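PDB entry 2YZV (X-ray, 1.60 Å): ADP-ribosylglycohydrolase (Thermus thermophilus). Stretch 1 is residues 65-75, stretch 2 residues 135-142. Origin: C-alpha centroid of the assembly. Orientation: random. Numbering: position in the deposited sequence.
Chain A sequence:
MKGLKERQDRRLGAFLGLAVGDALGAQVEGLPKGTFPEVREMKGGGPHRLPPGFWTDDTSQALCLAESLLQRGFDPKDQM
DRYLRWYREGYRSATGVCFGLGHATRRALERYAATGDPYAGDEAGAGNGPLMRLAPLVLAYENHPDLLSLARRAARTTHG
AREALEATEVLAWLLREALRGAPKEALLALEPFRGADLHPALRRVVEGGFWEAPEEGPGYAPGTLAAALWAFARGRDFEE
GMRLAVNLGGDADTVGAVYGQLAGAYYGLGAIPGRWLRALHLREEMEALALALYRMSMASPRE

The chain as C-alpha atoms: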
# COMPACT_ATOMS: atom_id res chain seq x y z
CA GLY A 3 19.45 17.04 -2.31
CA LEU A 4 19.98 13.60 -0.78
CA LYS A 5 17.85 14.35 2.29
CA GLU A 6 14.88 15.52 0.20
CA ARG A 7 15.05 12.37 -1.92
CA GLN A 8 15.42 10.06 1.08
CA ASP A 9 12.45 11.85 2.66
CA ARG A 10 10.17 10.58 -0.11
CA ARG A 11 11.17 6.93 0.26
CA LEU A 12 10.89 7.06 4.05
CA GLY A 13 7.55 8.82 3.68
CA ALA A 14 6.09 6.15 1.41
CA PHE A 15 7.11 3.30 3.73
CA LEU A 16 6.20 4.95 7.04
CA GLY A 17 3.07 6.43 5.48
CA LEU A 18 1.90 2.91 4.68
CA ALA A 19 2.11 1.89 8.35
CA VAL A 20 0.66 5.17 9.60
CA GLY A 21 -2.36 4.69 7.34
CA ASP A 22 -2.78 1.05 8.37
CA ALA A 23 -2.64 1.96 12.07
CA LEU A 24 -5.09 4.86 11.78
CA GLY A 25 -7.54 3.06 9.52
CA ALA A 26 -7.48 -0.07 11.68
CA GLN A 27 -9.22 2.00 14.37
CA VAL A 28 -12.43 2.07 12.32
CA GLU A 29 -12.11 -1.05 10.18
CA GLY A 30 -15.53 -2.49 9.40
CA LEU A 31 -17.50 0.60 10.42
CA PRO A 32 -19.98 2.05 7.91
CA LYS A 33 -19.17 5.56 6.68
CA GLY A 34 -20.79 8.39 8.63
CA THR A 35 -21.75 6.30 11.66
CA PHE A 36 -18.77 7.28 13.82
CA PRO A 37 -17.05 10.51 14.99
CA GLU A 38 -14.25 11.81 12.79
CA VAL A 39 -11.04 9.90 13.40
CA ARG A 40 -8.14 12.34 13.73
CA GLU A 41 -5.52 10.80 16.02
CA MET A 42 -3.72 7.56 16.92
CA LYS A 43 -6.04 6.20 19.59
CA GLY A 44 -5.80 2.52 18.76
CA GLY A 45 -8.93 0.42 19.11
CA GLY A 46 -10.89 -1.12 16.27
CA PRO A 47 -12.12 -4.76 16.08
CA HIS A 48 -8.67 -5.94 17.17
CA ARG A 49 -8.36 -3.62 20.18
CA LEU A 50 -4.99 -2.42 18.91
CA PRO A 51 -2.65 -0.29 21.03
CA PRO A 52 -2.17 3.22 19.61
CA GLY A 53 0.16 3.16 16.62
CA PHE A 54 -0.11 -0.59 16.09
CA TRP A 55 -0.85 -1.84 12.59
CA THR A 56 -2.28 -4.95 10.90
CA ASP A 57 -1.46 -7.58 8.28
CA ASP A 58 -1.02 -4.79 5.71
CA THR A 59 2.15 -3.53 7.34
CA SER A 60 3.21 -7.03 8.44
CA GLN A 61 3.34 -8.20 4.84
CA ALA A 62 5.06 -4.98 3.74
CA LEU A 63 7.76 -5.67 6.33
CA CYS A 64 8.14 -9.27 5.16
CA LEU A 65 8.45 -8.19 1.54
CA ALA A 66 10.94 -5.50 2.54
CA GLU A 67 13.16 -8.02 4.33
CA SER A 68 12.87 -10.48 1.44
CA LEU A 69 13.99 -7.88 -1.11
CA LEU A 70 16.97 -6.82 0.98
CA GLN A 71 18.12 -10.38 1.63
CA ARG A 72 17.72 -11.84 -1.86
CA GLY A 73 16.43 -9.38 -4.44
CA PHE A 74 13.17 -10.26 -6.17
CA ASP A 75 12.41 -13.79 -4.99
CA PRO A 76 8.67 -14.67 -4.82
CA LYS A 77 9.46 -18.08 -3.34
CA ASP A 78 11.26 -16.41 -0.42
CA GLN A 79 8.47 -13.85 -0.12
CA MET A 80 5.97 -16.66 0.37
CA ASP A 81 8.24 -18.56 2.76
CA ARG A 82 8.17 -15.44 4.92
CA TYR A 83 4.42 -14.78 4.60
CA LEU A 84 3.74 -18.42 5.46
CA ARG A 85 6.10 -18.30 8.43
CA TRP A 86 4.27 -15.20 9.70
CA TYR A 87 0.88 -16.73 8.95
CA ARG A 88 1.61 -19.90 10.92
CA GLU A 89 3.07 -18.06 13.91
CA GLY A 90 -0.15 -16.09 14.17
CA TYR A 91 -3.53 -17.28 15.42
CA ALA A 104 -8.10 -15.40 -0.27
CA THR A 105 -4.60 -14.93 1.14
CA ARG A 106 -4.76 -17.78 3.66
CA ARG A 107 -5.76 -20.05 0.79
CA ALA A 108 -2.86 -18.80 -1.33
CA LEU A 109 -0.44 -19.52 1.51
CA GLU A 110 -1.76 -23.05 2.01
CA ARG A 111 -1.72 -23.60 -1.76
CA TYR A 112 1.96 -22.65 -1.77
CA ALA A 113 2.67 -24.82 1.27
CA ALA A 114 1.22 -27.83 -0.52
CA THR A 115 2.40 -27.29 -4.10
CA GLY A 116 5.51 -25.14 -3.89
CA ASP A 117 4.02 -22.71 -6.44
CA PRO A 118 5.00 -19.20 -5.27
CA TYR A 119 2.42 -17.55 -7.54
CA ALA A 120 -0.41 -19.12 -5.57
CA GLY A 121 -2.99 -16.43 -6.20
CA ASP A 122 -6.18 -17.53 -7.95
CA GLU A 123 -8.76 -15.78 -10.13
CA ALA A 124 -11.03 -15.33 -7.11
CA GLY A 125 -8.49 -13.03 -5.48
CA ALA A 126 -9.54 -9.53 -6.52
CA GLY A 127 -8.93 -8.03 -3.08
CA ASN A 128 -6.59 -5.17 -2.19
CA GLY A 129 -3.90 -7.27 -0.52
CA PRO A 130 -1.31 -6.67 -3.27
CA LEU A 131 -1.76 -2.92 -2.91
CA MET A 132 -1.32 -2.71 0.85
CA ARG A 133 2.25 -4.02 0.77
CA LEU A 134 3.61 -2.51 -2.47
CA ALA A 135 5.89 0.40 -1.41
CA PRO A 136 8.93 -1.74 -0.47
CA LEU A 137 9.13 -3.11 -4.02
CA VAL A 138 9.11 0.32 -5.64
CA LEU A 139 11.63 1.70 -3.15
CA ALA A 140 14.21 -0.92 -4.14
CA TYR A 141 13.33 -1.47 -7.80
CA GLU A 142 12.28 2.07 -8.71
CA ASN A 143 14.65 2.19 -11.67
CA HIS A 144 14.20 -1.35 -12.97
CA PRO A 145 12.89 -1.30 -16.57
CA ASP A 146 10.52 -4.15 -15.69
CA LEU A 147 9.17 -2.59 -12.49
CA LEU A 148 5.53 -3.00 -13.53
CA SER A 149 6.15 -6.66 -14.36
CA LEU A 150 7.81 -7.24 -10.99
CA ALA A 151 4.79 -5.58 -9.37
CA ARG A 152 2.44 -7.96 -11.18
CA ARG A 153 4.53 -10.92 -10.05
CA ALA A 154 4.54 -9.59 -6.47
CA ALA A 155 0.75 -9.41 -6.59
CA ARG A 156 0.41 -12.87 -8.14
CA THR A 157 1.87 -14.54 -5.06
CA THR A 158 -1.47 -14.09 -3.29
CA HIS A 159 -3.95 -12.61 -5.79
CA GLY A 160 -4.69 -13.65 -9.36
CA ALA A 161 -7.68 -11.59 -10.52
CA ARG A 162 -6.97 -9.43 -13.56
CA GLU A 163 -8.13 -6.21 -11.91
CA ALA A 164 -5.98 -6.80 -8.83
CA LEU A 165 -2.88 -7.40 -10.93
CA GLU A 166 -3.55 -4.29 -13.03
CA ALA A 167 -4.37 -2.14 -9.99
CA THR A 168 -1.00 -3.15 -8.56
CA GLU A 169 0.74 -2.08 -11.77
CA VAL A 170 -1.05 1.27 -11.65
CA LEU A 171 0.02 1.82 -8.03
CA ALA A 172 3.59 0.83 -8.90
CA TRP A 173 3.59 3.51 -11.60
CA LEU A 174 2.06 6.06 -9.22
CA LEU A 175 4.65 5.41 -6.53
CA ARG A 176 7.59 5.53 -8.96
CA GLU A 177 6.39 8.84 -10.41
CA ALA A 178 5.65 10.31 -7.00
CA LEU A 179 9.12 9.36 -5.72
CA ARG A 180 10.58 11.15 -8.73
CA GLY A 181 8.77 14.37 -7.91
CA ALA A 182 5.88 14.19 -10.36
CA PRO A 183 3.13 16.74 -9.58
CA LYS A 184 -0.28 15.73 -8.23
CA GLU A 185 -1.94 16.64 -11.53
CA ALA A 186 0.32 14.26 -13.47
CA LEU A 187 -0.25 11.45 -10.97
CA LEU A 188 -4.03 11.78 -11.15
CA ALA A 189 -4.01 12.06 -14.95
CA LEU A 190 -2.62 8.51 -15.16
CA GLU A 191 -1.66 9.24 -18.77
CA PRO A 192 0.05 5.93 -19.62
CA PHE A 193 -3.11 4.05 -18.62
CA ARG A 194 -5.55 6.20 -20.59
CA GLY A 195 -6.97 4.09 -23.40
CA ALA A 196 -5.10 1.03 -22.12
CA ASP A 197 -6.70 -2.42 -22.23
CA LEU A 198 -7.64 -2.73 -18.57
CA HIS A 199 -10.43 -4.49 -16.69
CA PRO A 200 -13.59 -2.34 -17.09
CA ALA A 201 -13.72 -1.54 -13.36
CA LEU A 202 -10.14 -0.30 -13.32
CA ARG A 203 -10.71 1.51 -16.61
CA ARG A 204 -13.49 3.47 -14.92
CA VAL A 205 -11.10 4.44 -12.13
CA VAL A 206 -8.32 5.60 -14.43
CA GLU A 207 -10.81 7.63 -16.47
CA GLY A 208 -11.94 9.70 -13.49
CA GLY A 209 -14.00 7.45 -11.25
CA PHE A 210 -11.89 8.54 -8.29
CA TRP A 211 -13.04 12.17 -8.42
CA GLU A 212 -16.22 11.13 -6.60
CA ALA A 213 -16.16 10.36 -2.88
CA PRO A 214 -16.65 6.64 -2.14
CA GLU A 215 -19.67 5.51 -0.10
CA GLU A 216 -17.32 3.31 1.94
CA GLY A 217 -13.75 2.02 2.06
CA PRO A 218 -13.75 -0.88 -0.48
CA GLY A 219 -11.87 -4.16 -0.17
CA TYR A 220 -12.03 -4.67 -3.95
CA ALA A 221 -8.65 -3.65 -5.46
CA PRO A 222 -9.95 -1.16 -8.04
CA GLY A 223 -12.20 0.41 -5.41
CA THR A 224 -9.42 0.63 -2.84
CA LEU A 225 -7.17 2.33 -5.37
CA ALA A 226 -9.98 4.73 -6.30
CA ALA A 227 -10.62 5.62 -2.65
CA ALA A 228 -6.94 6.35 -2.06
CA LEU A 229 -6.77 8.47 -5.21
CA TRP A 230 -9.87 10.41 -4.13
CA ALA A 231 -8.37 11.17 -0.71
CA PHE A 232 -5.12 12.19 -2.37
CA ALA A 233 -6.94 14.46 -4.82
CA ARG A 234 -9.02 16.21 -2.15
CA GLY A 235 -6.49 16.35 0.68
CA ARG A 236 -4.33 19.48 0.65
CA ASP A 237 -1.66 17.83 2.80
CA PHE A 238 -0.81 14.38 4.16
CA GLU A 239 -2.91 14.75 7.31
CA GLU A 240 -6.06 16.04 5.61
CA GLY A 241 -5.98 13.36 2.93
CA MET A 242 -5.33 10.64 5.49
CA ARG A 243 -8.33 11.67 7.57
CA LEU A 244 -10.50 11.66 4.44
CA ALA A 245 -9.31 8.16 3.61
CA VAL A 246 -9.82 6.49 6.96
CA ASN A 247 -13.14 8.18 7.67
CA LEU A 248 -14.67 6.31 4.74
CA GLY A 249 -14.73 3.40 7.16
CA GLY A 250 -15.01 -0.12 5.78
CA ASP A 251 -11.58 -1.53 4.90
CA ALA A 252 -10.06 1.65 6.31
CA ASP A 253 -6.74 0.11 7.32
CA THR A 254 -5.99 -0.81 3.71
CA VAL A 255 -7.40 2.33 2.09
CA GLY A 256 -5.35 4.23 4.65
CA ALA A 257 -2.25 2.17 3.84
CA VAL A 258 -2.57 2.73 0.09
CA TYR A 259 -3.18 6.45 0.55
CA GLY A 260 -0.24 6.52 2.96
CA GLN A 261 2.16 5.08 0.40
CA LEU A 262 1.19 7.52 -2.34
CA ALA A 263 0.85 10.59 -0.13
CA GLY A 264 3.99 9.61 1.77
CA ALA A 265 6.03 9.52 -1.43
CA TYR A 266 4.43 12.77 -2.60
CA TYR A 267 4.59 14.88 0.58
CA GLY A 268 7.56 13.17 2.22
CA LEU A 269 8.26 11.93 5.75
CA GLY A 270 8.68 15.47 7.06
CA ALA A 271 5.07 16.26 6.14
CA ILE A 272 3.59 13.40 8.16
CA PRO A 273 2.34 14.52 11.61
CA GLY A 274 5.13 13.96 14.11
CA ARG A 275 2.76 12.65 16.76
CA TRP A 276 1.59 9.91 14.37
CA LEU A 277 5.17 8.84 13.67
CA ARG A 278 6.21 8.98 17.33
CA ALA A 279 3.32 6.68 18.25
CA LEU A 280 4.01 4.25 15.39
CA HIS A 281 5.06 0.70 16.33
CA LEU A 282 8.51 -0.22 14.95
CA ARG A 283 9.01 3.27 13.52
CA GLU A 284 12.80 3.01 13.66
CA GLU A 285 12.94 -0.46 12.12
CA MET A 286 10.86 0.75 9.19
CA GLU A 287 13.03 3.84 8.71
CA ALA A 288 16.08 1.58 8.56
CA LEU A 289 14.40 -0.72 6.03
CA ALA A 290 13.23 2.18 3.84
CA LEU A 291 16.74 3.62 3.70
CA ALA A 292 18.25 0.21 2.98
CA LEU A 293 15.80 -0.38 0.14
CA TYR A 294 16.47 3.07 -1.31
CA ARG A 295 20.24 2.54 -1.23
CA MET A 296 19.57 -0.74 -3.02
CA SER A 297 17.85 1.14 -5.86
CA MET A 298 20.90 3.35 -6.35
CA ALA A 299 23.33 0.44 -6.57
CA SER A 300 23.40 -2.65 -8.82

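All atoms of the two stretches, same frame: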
# COMPACT_ATOMS: atom_id res chain seq x y z
N LEU A 65 7.99 -8.43 2.90
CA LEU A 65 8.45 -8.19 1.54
C LEU A 65 9.73 -7.38 1.56
O LEU A 65 10.68 -7.67 0.83
CB LEU A 65 7.37 -7.45 0.74
CG LEU A 65 7.72 -7.02 -0.69
CD1 LEU A 65 8.09 -8.23 -1.54
CD2 LEU A 65 6.52 -6.30 -1.30
N ALA A 66 9.77 -6.36 2.42
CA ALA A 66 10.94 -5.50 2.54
C ALA A 66 12.17 -6.33 2.90
O ALA A 66 13.22 -6.21 2.27
CB ALA A 66 10.70 -4.43 3.61
N GLU A 67 12.04 -7.19 3.91
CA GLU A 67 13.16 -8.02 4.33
C GLU A 67 13.57 -9.00 3.23
O GLU A 67 14.75 -9.26 3.04
CB GLU A 67 12.83 -8.77 5.62
CG GLU A 67 12.52 -7.84 6.78
CD GLU A 67 12.66 -8.52 8.13
OE1 GLU A 67 12.07 -9.60 8.33
OE2 GLU A 67 13.37 -7.96 9.00
N SER A 68 12.59 -9.54 2.52
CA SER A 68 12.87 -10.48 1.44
C SER A 68 13.69 -9.82 0.34
O SER A 68 14.67 -10.39 -0.15
CB SER A 68 11.57 -11.03 0.86
OG SER A 68 11.82 -12.02 -0.13
N LEU A 69 13.30 -8.61 -0.06
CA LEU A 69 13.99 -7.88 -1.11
C LEU A 69 15.43 -7.56 -0.74
O LEU A 69 16.34 -7.68 -1.56
CB LEU A 69 13.24 -6.58 -1.43
CG LEU A 69 11.85 -6.75 -2.04
CD1 LEU A 69 11.13 -5.40 -2.09
CD2 LEU A 69 11.98 -7.33 -3.44
N LEU A 70 15.64 -7.16 0.51
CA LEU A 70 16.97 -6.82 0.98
C LEU A 70 17.88 -8.03 1.13
O LEU A 70 19.10 -7.91 0.95
CB LEU A 70 16.89 -6.07 2.31
CG LEU A 70 16.27 -4.67 2.26
CD1 LEU A 70 16.07 -4.14 3.67
CD2 LEU A 70 17.16 -3.74 1.44
N GLN A 71 17.31 -9.18 1.44
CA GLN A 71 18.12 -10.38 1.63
C GLN A 71 18.37 -11.20 0.36
O GLN A 71 19.34 -11.95 0.30
CB GLN A 71 17.49 -11.29 2.69
CG GLN A 71 18.46 -12.34 3.23
CD GLN A 71 17.79 -13.32 4.17
OE1 GLN A 71 16.98 -14.15 3.75
NE2 GLN A 71 18.13 -13.24 5.46
N ARG A 72 17.51 -11.07 -0.64
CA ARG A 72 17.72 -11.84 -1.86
C ARG A 72 17.06 -11.31 -3.13
O ARG A 72 16.62 -12.09 -3.98
CB ARG A 72 17.30 -13.29 -1.63
CG ARG A 72 15.93 -13.45 -1.00
CD ARG A 72 15.96 -14.55 0.05
NE ARG A 72 16.41 -15.83 -0.50
CZ ARG A 72 16.56 -16.94 0.21
NH1 ARG A 72 16.31 -16.93 1.51
NH2 ARG A 72 16.97 -18.05 -0.37
N GLY A 73 17.02 -9.99 -3.26
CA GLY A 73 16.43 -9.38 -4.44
C GLY A 73 14.98 -9.80 -4.63
O GLY A 73 14.28 -10.06 -3.66
N PHE A 74 14.54 -9.87 -5.89
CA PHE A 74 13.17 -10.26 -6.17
C PHE A 74 13.06 -11.78 -6.21
O PHE A 74 13.42 -12.41 -7.21
CB PHE A 74 12.71 -9.67 -7.50
CG PHE A 74 11.22 -9.73 -7.69
CD1 PHE A 74 10.39 -8.83 -7.03
CD2 PHE A 74 10.65 -10.72 -8.48
CE1 PHE A 74 9.01 -8.92 -7.15
CE2 PHE A 74 9.27 -10.82 -8.61
CZ PHE A 74 8.44 -9.91 -7.94
N ASP A 75 12.54 -12.35 -5.13
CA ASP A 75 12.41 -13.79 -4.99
C ASP A 75 11.03 -14.14 -4.41
O ASP A 75 10.88 -14.23 -3.19
CB ASP A 75 13.53 -14.29 -4.08
CG ASP A 75 13.56 -15.79 -3.91
OD1 ASP A 75 14.53 -16.29 -3.29
OD2 ASP A 75 12.63 -16.47 -4.38
N ALA A 135 4.77 -0.53 -1.58
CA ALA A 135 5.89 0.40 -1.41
C ALA A 135 7.31 -0.17 -1.37
O ALA A 135 8.19 0.30 -2.10
CB ALA A 135 5.65 1.27 -0.17
N PRO A 136 7.57 -1.18 -0.52
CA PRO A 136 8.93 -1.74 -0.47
C PRO A 136 9.51 -2.13 -1.84
O PRO A 136 10.69 -1.90 -2.11
CB PRO A 136 8.77 -2.95 0.45
CG PRO A 136 7.69 -2.50 1.39
CD PRO A 136 6.69 -1.85 0.45
N LEU A 137 8.68 -2.71 -2.69
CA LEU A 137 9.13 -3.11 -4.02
C LEU A 137 9.58 -1.92 -4.85
O LEU A 137 10.63 -1.96 -5.49
CB LEU A 137 8.03 -3.86 -4.77
CG LEU A 137 8.35 -4.23 -6.22
CD1 LEU A 137 9.57 -5.14 -6.28
CD2 LEU A 137 7.14 -4.93 -6.83
N VAL A 138 8.77 -0.86 -4.85
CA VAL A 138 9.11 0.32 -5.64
C VAL A 138 10.33 1.04 -5.07
O VAL A 138 11.14 1.59 -5.83
CB VAL A 138 7.91 1.30 -5.71
CG1 VAL A 138 8.29 2.55 -6.50
CG2 VAL A 138 6.72 0.61 -6.38
N LEU A 139 10.48 1.04 -3.75
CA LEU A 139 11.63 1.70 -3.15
C LEU A 139 12.95 1.09 -3.62
O LEU A 139 13.91 1.82 -3.90
CB LEU A 139 11.56 1.62 -1.62
CG LEU A 139 11.04 2.86 -0.88
CD1 LEU A 139 9.63 3.20 -1.34
CD2 LEU A 139 11.06 2.59 0.61
N ALA A 140 12.99 -0.23 -3.72
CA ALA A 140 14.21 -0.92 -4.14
C ALA A 140 14.37 -1.10 -5.64
O ALA A 140 15.48 -1.09 -6.16
CB ALA A 140 14.29 -2.28 -3.44
N TYR A 141 13.26 -1.26 -6.36
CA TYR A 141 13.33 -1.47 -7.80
C TYR A 141 12.76 -0.33 -8.63
O TYR A 141 12.34 -0.52 -9.77
CB TYR A 141 12.63 -2.79 -8.15
CG TYR A 141 13.44 -4.00 -7.74
CD1 TYR A 141 14.41 -4.53 -8.58
CD2 TYR A 141 13.26 -4.58 -6.48
CE1 TYR A 141 15.19 -5.61 -8.18
CE2 TYR A 141 14.04 -5.67 -6.08
CZ TYR A 141 15.00 -6.17 -6.94
OH TYR A 141 15.79 -7.23 -6.55
N GLU A 142 12.78 0.87 -8.06
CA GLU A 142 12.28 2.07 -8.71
C GLU A 142 12.76 2.24 -10.15
O GLU A 142 11.98 2.58 -11.05
CB GLU A 142 12.71 3.31 -7.93
CG GLU A 142 12.18 4.62 -8.51
CD GLU A 142 13.03 5.81 -8.11
OE1 GLU A 142 13.55 5.81 -6.98
OE2 GLU A 142 13.16 6.75 -8.93

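Two helices that run in nearly the same direction can be joined largely by apolar side-chain packing, and this pair from an ADP-ribosylglycohydrolase is a compact example. Helices 65-72 and 135-141 have axes inclined by 28° that approach to 9.1 Å, and the contact buries 370 Å² in all, counting both sides. Leu65, Ala66, Leu69, Pro136 and Leu137 are buried, which suits their apolar side chains, while Phe74 and Tyr141 remain partly exposed.

Close approach begins at Pro136, whose CA-to-CB bond points toward the first helix. Its CB lies 3.9 Å from Ala66 CA and 4.0 Å from Ala66 CB; with so small a side chain at Ala66, the proline ring can come almost against the backbone, and the two CA atoms are only 5.2 Å apart. Leu65 adds a looser contact, CG to Pro136 CB at 4.4 Å. Leu69, one turn beyond Leu65, has its CA-to-CB bond toward the second helix and sets its CD1 3.5 Å from Pro136 O. That carbonyl is not left unpaired, since it accepts a hydrogen bond from Ala140 N.

Leu137 leaves its backbone sideways, but the end of its side chain comes nearer. Leu69 CD1 meets Leu137 CA at 3.6 Å, while Leu137 CD1 reaches Phe74 CD1 at 3.9 Å, so a single leucine links helix and following loop. Val138 points away and takes no part. Ala140 points toward the partner without close contact.

Tyr141 completes the contact where the first helix gives way to loop. Its CE2 packs 3.7 Å from Leu69 CD2, and its OH lies 3.1 Å from Gly73 CA and 3.0 Å from Phe74 N. Gly73 suits this place twice over: its positive phi favours glycine, and an ideal CB would sit a tight 3.0 Å from Tyr141 OH. The principle is plain: aliphatic groups fill the space between the helices, and an aromatic residue extends the packing beyond the helix end.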